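Local coordinates for iron-regulated outer membrane protein (Neisseria meningitidis, PDB 4B7O) that serves as a TonB-dependent iron transporter of the outer membrane and is probably active in siderophore uptake, at residues L109-G113 against I587-E593; I160-N164 against Y506-S510; R536-I542 against S556-I562. One frame throughout, in Å; residues are numbered along the deposited sequence.

Contact 1: residues L109-G113 against I587-E593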
ATOM      1  N   LEU A 109      -4.283  -7.233   1.843  1.00 33.67           N
ATOM      2  CA  LEU A 109      -3.397  -7.726   2.843  1.00 34.55           C
ATOM      3  C   LEU A 109      -4.312  -8.497   3.751  1.00 38.39           C
ATOM      4  O   LEU A 109      -5.267  -7.914   4.294  1.00 32.65           O
ATOM      5  CB  LEU A 109      -2.792  -6.554   3.579  1.00 37.43           C
ATOM      6  CG  LEU A 109      -1.811  -6.866   4.701  1.00 40.55           C
ATOM      7  CD1 LEU A 109      -0.635  -7.689   4.145  1.00 37.96           C
ATOM      8  CD2 LEU A 109      -1.355  -5.542   5.312  1.00 32.34           C
ATOM      9  N   ARG A 110      -4.077  -9.816   3.843  1.00 36.95           N
ATOM     10  CA  ARG A 110      -4.999 -10.695   4.560  1.00 35.99           C
ATOM     11  C   ARG A 110      -6.418 -10.486   4.121  1.00 36.68           C
ATOM     12  O   ARG A 110      -7.330 -10.538   4.931  1.00 36.66           O
ATOM     13  CB  ARG A 110      -4.919 -10.436   6.064  1.00 37.21           C
ATOM     14  CG  ARG A 110      -3.721 -11.082   6.742  1.00 35.23           C
ATOM     15  CD  ARG A 110      -3.528 -10.592   8.181  1.00 35.69           C
ATOM     16  NE  ARG A 110      -2.376 -11.302   8.793  1.00 34.31           N
ATOM     17  CZ  ARG A 110      -1.943 -11.136  10.027  1.00 29.85           C
ATOM     18  NH1 ARG A 110      -2.544 -10.260  10.829  1.00 26.99           N
ATOM     19  NH2 ARG A 110      -0.886 -11.835  10.451  1.00 31.46           N
ATOM     20  N   GLY A 111      -6.605 -10.258   2.828  1.00 39.53           N
ATOM     21  CA  GLY A 111      -7.935 -10.000   2.262  1.00 37.06           C
ATOM     22  C   GLY A 111      -8.478  -8.592   2.467  1.00 37.77           C
ATOM     23  O   GLY A 111      -9.562  -8.294   2.012  1.00 42.13           O
ATOM     24  N   MET A 112      -7.769  -7.718   3.178  1.00 36.79           N
ATOM     25  CA  MET A 112      -8.339  -6.397   3.444  1.00 36.39           C
ATOM     26  C   MET A 112      -7.719  -5.465   2.476  1.00 36.81           C
ATOM     27  O   MET A 112      -6.519  -5.619   2.160  1.00 36.29           O
ATOM     28  CB  MET A 112      -8.071  -5.949   4.853  1.00 35.74           C
ATOM     29  CG  MET A 112      -8.624  -6.872   5.908  1.00 36.28           C
ATOM     30  SD  MET A 112     -10.431  -6.960   5.865  1.00 43.06           S
ATOM     31  CE  MET A 112     -10.878  -5.341   6.419  1.00 45.48           C
ATOM     32  N   GLY A 113      -8.528  -4.553   1.934  1.00 35.10           N
ATOM     33  CA  GLY A 113      -8.056  -3.707   0.815  1.00 36.24           C
ATOM     34  C   GLY A 113      -7.481  -2.352   1.250  1.00 37.28           C
ATOM     35  O   GLY A 113      -7.392  -2.053   2.464  1.00 38.87           O
ATOM     36  N   ILE A 587     -16.868  -5.641  10.730  1.00 38.26           N
ATOM     37  CA  ILE A 587     -16.056  -6.535   9.909  1.00 39.79           C
ATOM     38  C   ILE A 587     -15.423  -7.620  10.820  1.00 37.64           C
ATOM     39  O   ILE A 587     -14.926  -7.324  11.891  1.00 35.92           O
ATOM     40  CB  ILE A 587     -14.958  -5.713   9.163  1.00 42.45           C
ATOM     41  CG1 ILE A 587     -15.562  -4.740   8.141  1.00 43.25           C
ATOM     42  CG2 ILE A 587     -13.979  -6.588   8.414  1.00 45.72           C
ATOM     43  CD1 ILE A 587     -14.753  -3.454   7.978  1.00 41.04           C
ATOM     44  N   LYS A 588     -15.498  -8.874  10.399  1.00 39.21           N
ATOM     45  CA  LYS A 588     -14.682  -9.956  10.981  1.00 41.29           C
ATOM     46  C   LYS A 588     -13.730 -10.571   9.993  1.00 39.62           C
ATOM     47  O   LYS A 588     -14.047 -10.741   8.813  1.00 40.15           O
ATOM     48  CB  LYS A 588     -15.555 -11.021  11.615  1.00 41.07           C
ATOM     49  CG  LYS A 588     -15.927 -10.598  13.035  1.00 43.13           C
ATOM     50  CD  LYS A 588     -16.987 -11.471  13.630  1.00 40.89           C
ATOM     51  CE  LYS A 588     -17.481 -10.860  14.927  1.00 50.98           C
ATOM     52  NZ  LYS A 588     -16.391 -10.929  15.937  1.00 55.26           N
ATOM     53  N   ASN A 589     -12.536 -10.873  10.471  1.00 40.44           N
ATOM     54  CA  ASN A 589     -11.568 -11.577   9.659  1.00 35.32           C
ATOM     55  C   ASN A 589     -10.716 -12.540  10.475  1.00 38.17           C
ATOM     56  O   ASN A 589     -10.315 -12.209  11.585  1.00 38.71           O
ATOM     57  CB  ASN A 589     -10.662 -10.567   9.006  1.00 34.12           C
ATOM     58  CG  ASN A 589      -9.872 -11.152   7.844  1.00 34.15           C
ATOM     59  OD1 ASN A 589     -10.238 -12.189   7.283  1.00 34.06           O
ATOM     60  ND2 ASN A 589      -8.780 -10.490   7.484  1.00 28.59           N
ATOM     61  N   HIS A 590     -10.386 -13.698   9.928  1.00 35.41           N
ATOM     62  CA  HIS A 590      -9.459 -14.587  10.623  1.00 34.65           C
ATOM     63  C   HIS A 590      -8.689 -15.409   9.669  1.00 32.30           C
ATOM     64  O   HIS A 590      -8.999 -15.463   8.500  1.00 37.73           O
ATOM     65  CB  HIS A 590     -10.216 -15.465  11.580  1.00 33.14           C
ATOM     66  CG  HIS A 590     -11.174 -16.441  10.926  1.00 34.57           C
ATOM     67  ND1 HIS A 590     -10.788 -17.679  10.522  1.00 37.07           N
ATOM     68  CD2 HIS A 590     -12.571 -16.397  10.773  1.00 35.75           C
ATOM     69  CE1 HIS A 590     -11.871 -18.375  10.074  1.00 36.58           C
ATOM     70  NE2 HIS A 590     -12.958 -17.580  10.216  1.00 39.71           N
ATOM     71  N   GLY A 591      -7.665 -16.078  10.122  1.00 30.42           N
ATOM     72  CA  GLY A 591      -6.850 -16.802   9.135  1.00 30.48           C
ATOM     73  C   GLY A 591      -5.466 -17.059   9.598  1.00 28.90           C
ATOM     74  O   GLY A 591      -5.149 -16.845  10.789  1.00 27.99           O
ATOM     75  N   TYR A 592      -4.616 -17.523   8.679  1.00 30.51           N
ATOM     76  CA  TYR A 592      -3.276 -17.899   9.089  1.00 30.07           C
ATOM     77  C   TYR A 592      -2.322 -17.746   7.949  1.00 36.50           C
ATOM     78  O   TYR A 592      -2.747 -17.622   6.782  1.00 33.99           O
ATOM     79  CB  TYR A 592      -3.281 -19.391   9.549  1.00 31.31           C
ATOM     80  CG  TYR A 592      -3.712 -20.321   8.451  1.00 29.22           C
ATOM     81  CD1 TYR A 592      -2.795 -20.715   7.460  1.00 30.02           C
ATOM     82  CD2 TYR A 592      -5.027 -20.754   8.348  1.00 30.24           C
ATOM     83  CE1 TYR A 592      -3.152 -21.542   6.415  1.00 27.16           C
ATOM     84  CE2 TYR A 592      -5.401 -21.628   7.310  1.00 29.81           C
ATOM     85  CZ  TYR A 592      -4.449 -21.983   6.351  1.00 31.56           C
ATOM     86  OH  TYR A 592      -4.800 -22.791   5.325  1.00 35.38           O
ATOM     87  N   GLU A 593      -1.037 -17.813   8.291  1.00 34.84           N
ATOM     88  CA  GLU A 593       0.024 -17.845   7.313  1.00 41.82           C
ATOM     89  C   GLU A 593       1.224 -18.625   7.904  1.00 38.78           C
ATOM     90  O   GLU A 593       1.475 -18.561   9.096  1.00 35.28           O
ATOM     91  CB  GLU A 593       0.446 -16.432   6.927  1.00 41.78           C
ATOM     92  CG  GLU A 593       0.446 -15.498   8.095  1.00 56.59           C
ATOM     93  CD  GLU A 593      -0.112 -14.099   7.807  1.00 68.08           C
ATOM     94  OE1 GLU A 593      -1.289 -13.916   7.377  1.00 64.44           O
ATOM     95  OE2 GLU A 593       0.642 -13.152   8.084  1.00 78.37           O
TER
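R110 reaches from a plug turn to the barrel strand 587-593 and grips E593 side-on. Its NE donates to E593 OE1 over 3.2 Å, and its NH2 meets E593 OE2 at 3.1 Å. Both oxygens lie close to the guanidinium plane, at its edge. The carboxylate is not coplanar with it: the two planes stand 61° apart. OE1 is met on its syn side but tilted out of the carboxylate plane, whereas NH2 comes to OE2 from above that plane. The salt bridge is therefore two-pronged but twisted. The R110 chain is extended from CG to NE, which carries the charged group out to E593. The two side chains cross at about a right angle.

N589 holds the backbone of the same residue. Its ND2 donates to R110 O at 2.9 Å, coming almost straight onto the carbonyl (C=O...N 161°). CG of N589 is anti to the backbone N (chi1 -164°), which aims the amide at the turn. Its OD1 is taken by the backbone N of K613 on the next barrel strand, so both ends of the amide are in use. M112 runs alongside N589, pointing the opposite way, with CG 3.9 Å from ND2. The M112 chain then bends, and its CE rests on I587 CG2, also at 3.9 Å.

Neither charge is confined to this pair. E541 also bonds R110 NH2, and K151 also bonds E593 OE2. This buried charge cluster probably keeps both groups ionised.

L109 to M112 form a type I' beta turn, closed by L109-M112 backbone bonds in both directions. A tight hairpin of the plug is thus pressed against the inner wall of the barrel, the plug-in-barrel architecture of TonB-dependent transporters.

Contact 2: residues I160-N164 against Y506-S510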
ATOM      1  N   ILE A 160      -1.391   6.574  12.984  1.00 41.62           N
ATOM      2  CA  ILE A 160      -2.821   6.793  12.855  1.00 38.96           C
ATOM      3  C   ILE A 160      -3.417   5.689  12.019  1.00 32.89           C
ATOM      4  O   ILE A 160      -2.841   5.275  11.051  1.00 44.85           O
ATOM      5  CB  ILE A 160      -3.054   8.124  12.084  1.00 39.55           C
ATOM      6  CG1 ILE A 160      -2.080   9.161  12.623  1.00 38.68           C
ATOM      7  CG2 ILE A 160      -4.543   8.523  12.094  1.00 35.94           C
ATOM      8  CD1 ILE A 160      -2.341  10.578  12.180  1.00 41.68           C
ATOM      9  N   GLY A 161      -4.621   5.308  12.322  1.00 36.99           N
ATOM     10  CA  GLY A 161      -5.403   4.381  11.476  1.00 37.34           C
ATOM     11  C   GLY A 161      -4.873   2.963  11.329  1.00 36.12           C
ATOM     12  O   GLY A 161      -5.182   2.271  10.357  1.00 33.45           O
ATOM     13  N   ALA A 162      -4.098   2.500  12.295  1.00 34.80           N
ATOM     14  CA  ALA A 162      -3.424   1.226  12.124  1.00 32.35           C
ATOM     15  C   ALA A 162      -4.311   0.075  12.401  1.00 32.74           C
ATOM     16  O   ALA A 162      -4.000  -0.648  13.322  1.00 35.88           O
ATOM     17  CB  ALA A 162      -2.233   1.163  13.033  1.00 28.60           C
ATOM     18  N   THR A 163      -5.399  -0.100  11.627  1.00 37.82           N
ATOM     19  CA  THR A 163      -6.431  -1.105  11.928  1.00 38.81           C
ATOM     20  C   THR A 163      -6.123  -2.418  11.290  1.00 42.44           C
ATOM     21  O   THR A 163      -6.455  -3.458  11.820  1.00 42.35           O
ATOM     22  CB  THR A 163      -7.872  -0.739  11.451  1.00 36.09           C
ATOM     23  OG1 THR A 163      -7.875  -0.245  10.096  1.00 37.87           O
ATOM     24  CG2 THR A 163      -8.458   0.271  12.349  1.00 34.12           C
ATOM     25  N   ASN A 164      -5.594  -2.346  10.086  1.00 43.32           N
ATOM     26  CA  ASN A 164      -5.126  -3.501   9.372  1.00 44.22           C
ATOM     27  C   ASN A 164      -3.709  -3.123   9.058  1.00 46.86           C
ATOM     28  O   ASN A 164      -3.194  -2.140   9.577  1.00 52.78           O
ATOM     29  CB  ASN A 164      -5.938  -3.726   8.127  1.00 41.14           C
ATOM     30  CG  ASN A 164      -7.298  -4.307   8.431  1.00 49.08           C
ATOM     31  OD1 ASN A 164      -7.412  -5.423   8.977  1.00 56.84           O
ATOM     32  ND2 ASN A 164      -8.350  -3.562   8.100  1.00 46.35           N
ATOM     33  N   TYR A 506      -6.210  -2.844  20.173  1.00 35.44           N
ATOM     34  CA  TYR A 506      -7.223  -1.987  19.638  1.00 33.99           C
ATOM     35  C   TYR A 506      -6.577  -0.900  18.789  1.00 34.49           C
ATOM     36  O   TYR A 506      -5.430  -0.416  19.077  1.00 33.50           O
ATOM     37  CB  TYR A 506      -7.966  -1.294  20.788  1.00 42.33           C
ATOM     38  CG  TYR A 506      -9.007  -2.184  21.393  1.00 43.39           C
ATOM     39  CD1 TYR A 506     -10.263  -2.256  20.836  1.00 38.14           C
ATOM     40  CD2 TYR A 506      -8.704  -3.018  22.489  1.00 44.69           C
ATOM     41  CE1 TYR A 506     -11.227  -3.102  21.357  1.00 42.26           C
ATOM     42  CE2 TYR A 506      -9.658  -3.849  23.024  1.00 39.55           C
ATOM     43  CZ  TYR A 506     -10.909  -3.882  22.474  1.00 43.87           C
ATOM     44  OH  TYR A 506     -11.858  -4.712  23.005  1.00 45.82           O
ATOM     45  N   ALA A 507      -7.296  -0.519  17.728  1.00 37.32           N
ATOM     46  CA  ALA A 507      -6.915   0.680  16.911  1.00 34.12           C
ATOM     47  C   ALA A 507      -8.128   1.237  16.214  1.00 33.35           C
ATOM     48  O   ALA A 507      -9.120   0.506  15.937  1.00 35.76           O
ATOM     49  CB  ALA A 507      -5.766   0.358  15.906  1.00 29.55           C
ATOM     50  N   SER A 508      -8.090   2.544  15.951  1.00 35.90           N
ATOM     51  CA  SER A 508      -9.225   3.163  15.237  1.00 38.52           C
ATOM     52  C   SER A 508      -8.787   3.853  13.962  1.00 35.99           C
ATOM     53  O   SER A 508      -7.666   4.334  13.859  1.00 40.88           O
ATOM     54  CB  SER A 508     -10.021   4.131  16.114  1.00 31.72           C
ATOM     55  OG  SER A 508      -9.103   4.939  16.830  1.00 36.95           O
ATOM     56  N   ARG A 509      -9.690   3.893  13.005  1.00 36.37           N
ATOM     57  CA  ARG A 509      -9.489   4.622  11.776  1.00 38.95           C
ATOM     58  C   ARG A 509     -10.691   5.534  11.533  1.00 39.53           C
ATOM     59  O   ARG A 509     -11.824   5.072  11.545  1.00 35.81           O
ATOM     60  CB  ARG A 509      -9.391   3.635  10.658  1.00 36.25           C
ATOM     61  CG  ARG A 509      -8.568   4.106   9.486  1.00 40.92           C
ATOM     62  CD  ARG A 509      -8.185   2.881   8.680  1.00 40.67           C
ATOM     63  NE  ARG A 509      -7.826   3.204   7.322  1.00 40.01           N
ATOM     64  CZ  ARG A 509      -6.612   3.529   6.957  1.00 39.29           C
ATOM     65  NH1 ARG A 509      -5.644   3.542   7.852  1.00 37.75           N
ATOM     66  NH2 ARG A 509      -6.364   3.807   5.686  1.00 41.46           N
ATOM     67  N   SER A 510     -10.417   6.825  11.346  1.00 40.90           N
ATOM     68  CA  SER A 510     -11.420   7.849  10.972  1.00 39.10           C
ATOM     69  C   SER A 510     -11.990   7.676   9.599  1.00 36.84           C
ATOM     70  O   SER A 510     -11.320   7.179   8.704  1.00 39.47           O
ATOM     71  CB  SER A 510     -10.751   9.230  10.992  1.00 52.20           C
ATOM     72  OG  SER A 510      -9.548   9.257  10.223  1.00 45.32           O
TER
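The loop 160-164 lies against strand 506-509 with G161 nearly on top of R509, their CA atoms 4.1 Å apart, and with T163 nearest A507. The loop makes an inverse gamma turn centred on A162, closed by T163 N to G161 O. The backbones also touch directly: G161 CA-H points at S508 O, at 3.3 Å. G161 has a positive phi, and its CA comes within 3.7 Å of R509 CG.

R509 is the main side chain of the contact. CG is anti to the backbone N (chi1 -152°) and the chain runs out extended, so CG and CD pass beside G161. NH1 then donates to G161 O at 2.8 Å. The bond is bent, with 144° at the hydrogen, and the donor is tilted from the carbonyl plane. T163 N reaches the same oxygen from the opposite face of that plane. G161 O thus has two donors, one from the turn itself and one from the barrel.

T163 crosses R509 at about a right angle. Its OG1 lies 3.4 Å from R509 CD, a contact with the aliphatic part of the chain. Its CG2 turns to the strand and sits 3.7 Å from A507 O. The methyl of A507 meets A162 O at 3.3 Å.

The rest of the R509 guanidinium is held by the plug. NH2 forms a salt bridge with D118, and NE bonds N115 O. Segment 160-164 lies in the loop joining plug strands 144-150 and 166-171. Strand 498-509 runs in the barrel wall between strands 478-493 and 535-547. A537 of the latter touches T163 as well and pairs with A507 through the backbone.

Contact 3: residues R536-I542 against S556-I562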
ATOM      1  N   ARG A 536     -13.447   0.793  14.599  1.00 34.41           N
ATOM      2  CA  ARG A 536     -12.614   0.323  15.748  1.00 40.21           C
ATOM      3  C   ARG A 536     -12.245  -1.153  15.643  1.00 38.37           C
ATOM      4  O   ARG A 536     -13.109  -2.030  15.571  1.00 38.50           O
ATOM      5  CB  ARG A 536     -13.260   0.669  17.099  1.00 35.36           C
ATOM      6  CG  ARG A 536     -12.272   0.603  18.246  1.00 43.62           C
ATOM      7  CD  ARG A 536     -12.617   1.580  19.325  1.00 44.71           C
ATOM      8  NE  ARG A 536     -11.692   1.515  20.460  1.00 44.85           N
ATOM      9  CZ  ARG A 536     -11.880   0.714  21.508  1.00 41.21           C
ATOM     10  NH1 ARG A 536     -12.947  -0.108  21.534  1.00 35.09           N
ATOM     11  NH2 ARG A 536     -10.998   0.737  22.516  1.00 38.44           N
ATOM     12  N   ALA A 537     -10.959  -1.417  15.519  1.00 34.99           N
ATOM     13  CA  ALA A 537     -10.535  -2.791  15.289  1.00 34.98           C
ATOM     14  C   ALA A 537     -10.050  -3.359  16.616  1.00 35.98           C
ATOM     15  O   ALA A 537      -9.382  -2.650  17.408  1.00 32.87           O
ATOM     16  CB  ALA A 537      -9.394  -2.833  14.269  1.00 29.55           C
ATOM     17  N   ARG A 538     -10.379  -4.624  16.846  1.00 34.12           N
ATOM     18  CA  ARG A 538      -9.682  -5.380  17.883  1.00 38.40           C
ATOM     19  C   ARG A 538      -8.976  -6.552  17.222  1.00 32.66           C
ATOM     20  O   ARG A 538      -9.631  -7.383  16.650  1.00 29.93           O
ATOM     21  CB  ARG A 538     -10.671  -5.876  18.947  1.00 39.93           C
ATOM     22  CG  ARG A 538      -9.995  -6.373  20.218  1.00 42.57           C
ATOM     23  CD  ARG A 538     -11.006  -6.957  21.218  1.00 46.74           C
ATOM     24  NE  ARG A 538     -11.902  -8.003  20.688  1.00 44.75           N
ATOM     25  CZ  ARG A 538     -12.558  -8.877  21.468  1.00 52.32           C
ATOM     26  NH1 ARG A 538     -12.383  -8.854  22.790  1.00 48.57           N
ATOM     27  NH2 ARG A 538     -13.389  -9.793  20.951  1.00 47.69           N
ATOM     28  N   ASN A 539      -7.652  -6.591  17.289  1.00 31.41           N
ATOM     29  CA  ASN A 539      -6.892  -7.618  16.614  1.00 33.26           C
ATOM     30  C   ASN A 539      -6.170  -8.525  17.608  1.00 33.94           C
ATOM     31  O   ASN A 539      -5.343  -8.090  18.374  1.00 33.22           O
ATOM     32  CB  ASN A 539      -5.885  -6.977  15.618  1.00 36.09           C
ATOM     33  CG  ASN A 539      -5.223  -7.984  14.690  1.00 42.64           C
ATOM     34  OD1 ASN A 539      -5.842  -8.499  13.789  1.00 50.42           O
ATOM     35  ND2 ASN A 539      -3.936  -8.258  14.907  1.00 52.31           N
ATOM     36  N   THR A 540      -6.454  -9.818  17.563  1.00 37.85           N
ATOM     37  CA  THR A 540      -5.676 -10.724  18.381  1.00 36.92           C
ATOM     38  C   THR A 540      -4.978 -11.772  17.576  1.00 35.24           C
ATOM     39  O   THR A 540      -5.553 -12.376  16.677  1.00 36.82           O
ATOM     40  CB  THR A 540      -6.479 -11.260  19.579  1.00 40.60           C
ATOM     41  OG1 THR A 540      -6.172 -12.643  19.813  1.00 44.62           O
ATOM     42  CG2 THR A 540      -7.891 -11.098  19.373  1.00 35.01           C
ATOM     43  N   GLU A 541      -3.701 -11.942  17.830  1.00 36.32           N
ATOM     44  CA  GLU A 541      -2.978 -13.016  17.131  1.00 41.12           C
ATOM     45  C   GLU A 541      -1.925 -13.828  17.861  1.00 36.49           C
ATOM     46  O   GLU A 541      -1.273 -13.321  18.760  1.00 36.44           O
ATOM     47  CB  GLU A 541      -2.395 -12.555  15.790  1.00 48.71           C
ATOM     48  CG  GLU A 541      -1.684 -11.230  15.687  1.00 49.51           C
ATOM     49  CD  GLU A 541      -1.511 -10.863  14.188  1.00 53.84           C
ATOM     50  OE1 GLU A 541      -0.807 -11.604  13.431  1.00 51.26           O
ATOM     51  OE2 GLU A 541      -2.082  -9.830  13.766  1.00 53.32           O
ATOM     52  N   ILE A 542      -1.722 -15.072  17.445  1.00 33.06           N
ATOM     53  CA  ILE A 542      -0.598 -15.820  18.000  1.00 31.13           C
ATOM     54  C   ILE A 542       0.435 -16.057  16.904  1.00 32.17           C
ATOM     55  O   ILE A 542       0.088 -16.092  15.733  1.00 29.95           O
ATOM     56  CB  ILE A 542      -1.094 -17.088  18.701  1.00 31.13           C
ATOM     57  CG1 ILE A 542      -2.044 -17.835  17.789  1.00 29.05           C
ATOM     58  CG2 ILE A 542      -1.940 -16.715  19.963  1.00 30.11           C
ATOM     59  CD1 ILE A 542      -2.286 -19.222  18.322  1.00 26.70           C
ATOM     60  N   SER A 556       1.400 -17.637  11.946  1.00 30.07           N
ATOM     61  CA  SER A 556       0.576 -16.708  12.628  1.00 30.21           C
ATOM     62  C   SER A 556      -0.808 -17.223  12.500  1.00 30.02           C
ATOM     63  O   SER A 556      -1.102 -17.913  11.549  1.00 31.37           O
ATOM     64  CB  SER A 556       0.598 -15.335  11.942  1.00 34.90           C
ATOM     65  OG  SER A 556       1.686 -14.516  12.379  1.00 39.16           O
ATOM     66  N   TYR A 557      -1.667 -16.872  13.457  1.00 32.74           N
ATOM     67  CA  TYR A 557      -3.095 -17.013  13.324  1.00 32.65           C
ATOM     68  C   TYR A 557      -3.731 -15.760  13.881  1.00 33.79           C
ATOM     69  O   TYR A 557      -3.345 -15.316  14.932  1.00 33.02           O
ATOM     70  CB  TYR A 557      -3.616 -18.217  14.068  1.00 32.52           C
ATOM     71  CG  TYR A 557      -4.900 -18.659  13.479  1.00 34.16           C
ATOM     72  CD1 TYR A 557      -6.084 -17.959  13.722  1.00 37.61           C
ATOM     73  CD2 TYR A 557      -4.926 -19.719  12.589  1.00 32.03           C
ATOM     74  CE1 TYR A 557      -7.293 -18.367  13.140  1.00 40.16           C
ATOM     75  CE2 TYR A 557      -6.089 -20.133  12.000  1.00 31.69           C
ATOM     76  CZ  TYR A 557      -7.263 -19.469  12.285  1.00 37.02           C
ATOM     77  OH  TYR A 557      -8.385 -19.888  11.669  1.00 42.84           O
ATOM     78  N   PHE A 558      -4.670 -15.161  13.164  1.00 31.68           N
ATOM     79  CA  PHE A 558      -5.156 -13.860  13.608  1.00 33.52           C
ATOM     80  C   PHE A 558      -6.658 -13.833  13.635  1.00 29.66           C
ATOM     81  O   PHE A 558      -7.293 -14.555  12.907  1.00 28.84           O
ATOM     82  CB  PHE A 558      -4.645 -12.725  12.706  1.00 36.00           C
ATOM     83  CG  PHE A 558      -5.033 -12.905  11.284  1.00 36.01           C
ATOM     84  CD1 PHE A 558      -6.280 -12.461  10.845  1.00 35.88           C
ATOM     85  CD2 PHE A 558      -4.185 -13.591  10.411  1.00 38.49           C
ATOM     86  CE1 PHE A 558      -6.672 -12.637   9.524  1.00 36.64           C
ATOM     87  CE2 PHE A 558      -4.567 -13.790   9.095  1.00 40.21           C
ATOM     88  CZ  PHE A 558      -5.812 -13.316   8.654  1.00 38.77           C
ATOM     89  N   TRP A 559      -7.216 -13.024  14.512  1.00 30.66           N
ATOM     90  CA  TRP A 559      -8.660 -12.845  14.508  1.00 33.09           C
ATOM     91  C   TRP A 559      -8.928 -11.399  14.630  1.00 37.58           C
ATOM     92  O   TRP A 559      -8.300 -10.702  15.463  1.00 41.00           O
ATOM     93  CB  TRP A 559      -9.252 -13.464  15.704  1.00 32.31           C
ATOM     94  CG  TRP A 559      -9.117 -14.948  15.789  1.00 31.49           C
ATOM     95  CD1 TRP A 559     -10.048 -15.880  15.420  1.00 27.21           C
ATOM     96  CD2 TRP A 559      -7.994 -15.704  16.345  1.00 27.90           C
ATOM     97  NE1 TRP A 559      -9.609 -17.129  15.691  1.00 29.94           N
ATOM     98  CE2 TRP A 559      -8.383 -17.095  16.271  1.00 31.74           C
ATOM     99  CE3 TRP A 559      -6.754 -15.364  16.890  1.00 31.91           C
ATOM    100  CZ2 TRP A 559      -7.566 -18.118  16.733  1.00 28.15           C
ATOM    101  CZ3 TRP A 559      -5.923 -16.384  17.356  1.00 30.62           C
ATOM    102  CH2 TRP A 559      -6.315 -17.742  17.254  1.00 31.45           C
ATOM    103  N   GLN A 560      -9.856 -10.901  13.830  1.00 37.04           N
ATOM    104  CA  GLN A 560     -10.066  -9.496  13.907  1.00 35.21           C
ATOM    105  C   GLN A 560     -11.487  -9.148  13.803  1.00 36.18           C
ATOM    106  O   GLN A 560     -12.223  -9.728  13.033  1.00 37.83           O
ATOM    107  CB  GLN A 560      -9.247  -8.773  12.880  1.00 41.34           C
ATOM    108  CG  GLN A 560      -8.859  -7.365  13.359  1.00 44.80           C
ATOM    109  CD  GLN A 560      -8.659  -6.519  12.162  1.00 44.90           C
ATOM    110  OE1 GLN A 560      -7.807  -5.636  12.129  1.00 45.17           O
ATOM    111  NE2 GLN A 560      -9.419  -6.849  11.100  1.00 52.51           N
ATOM    112  N   THR A 561     -11.879  -8.223  14.654  1.00 40.27           N
ATOM    113  CA  THR A 561     -13.197  -7.631  14.615  1.00 40.15           C
ATOM    114  C   THR A 561     -13.075  -6.122  14.393  1.00 37.14           C
ATOM    115  O   THR A 561     -12.287  -5.422  15.073  1.00 33.56           O
ATOM    116  CB  THR A 561     -13.931  -7.867  15.944  1.00 39.94           C
ATOM    117  OG1 THR A 561     -13.821  -9.236  16.246  1.00 42.09           O
ATOM    118  CG2 THR A 561     -15.457  -7.542  15.815  1.00 41.31           C
ATOM    119  N   ILE A 562     -13.856  -5.624  13.454  1.00 35.97           N
ATOM    120  CA  ILE A 562     -13.922  -4.169  13.272  1.00 36.42           C
ATOM    121  C   ILE A 562     -15.358  -3.729  13.466  1.00 36.64           C
ATOM    122  O   ILE A 562     -16.289  -4.165  12.748  1.00 40.82           O
ATOM    123  CB  ILE A 562     -13.328  -3.715  11.944  1.00 34.60           C
ATOM    124  CG1 ILE A 562     -11.882  -4.171  11.871  1.00 38.54           C
ATOM    125  CG2 ILE A 562     -13.216  -2.202  11.902  1.00 34.49           C
ATOM    126  CD1 ILE A 562     -11.281  -4.132  10.468  1.00 39.70           C
TER
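Strands 535-547 and 551-567 form an antiparallel beta hairpin of the transmembrane barrel, and segments 536-542 and 556-562 are paired in the part of it away from the turn. Their axes approach to 4.6 Å at 169°. R538-T561, T540-W559 and I542-Y557 are the hydrogen-bonded pairs, each with two backbone bonds. A537-I562, N539-Q560 and E541-F558 are the non-hydrogen-bonded pairs between them.

W559 lies on the same face as T540 and I542. Its ring turns an edge to the neighbouring strand, with CE3 3.2 Å from T540 O. CZ3 at that edge is 4.2 Å from I542 CG1. Y557 CD1 rests over one ring face, off-centre and near the ring's edge.

The other face carries N539, E541 and F558. N539 ND2 donates to E541 OE2 along its own strand, at 2.7 Å. It uses the anti lone pair of OE2, and the acceptor lies in the amide plane of N539. E541 CB is packed against F558 CB at 3.8 Å, and the carboxylate and ring planes are 41° apart. F558 chi1 of 58° tucks CG over its own backbone, which swings the ring away from E541. At the far end A537 CB meets I562 CG1 at 3.7 Å.

E541 also forms salt bridges with K66 and R110, so three donors share this buried carboxylate. The face with N539, E541 and F558 thus looks inward to the plug. In the wall, strand 535-547 is flanked on its other edge by strand 498-509, and strand 551-567 by strand 578-600.

The three contacts share one patch of barrel wall. Strands 498-509, 535-547, 551-567 and 578-600 follow one another in it. Contact 3 is the middle pair, and its centre lies about 9 Å from that of contact 1 and about 12 Å from that of contact 2. Contacts 1 and 2 seat two separate plug loops on the outer strands of the patch, their centres about 15 Å apart. The loops meet each other where M112 CE packs on N164 ND2 at 3.5 Å. Backbone bonding joins contacts 1 and 3: I587 O faces I562 N, and N589 O probably accepts from Q560 N, which links strand 578-600 to strand 551-567.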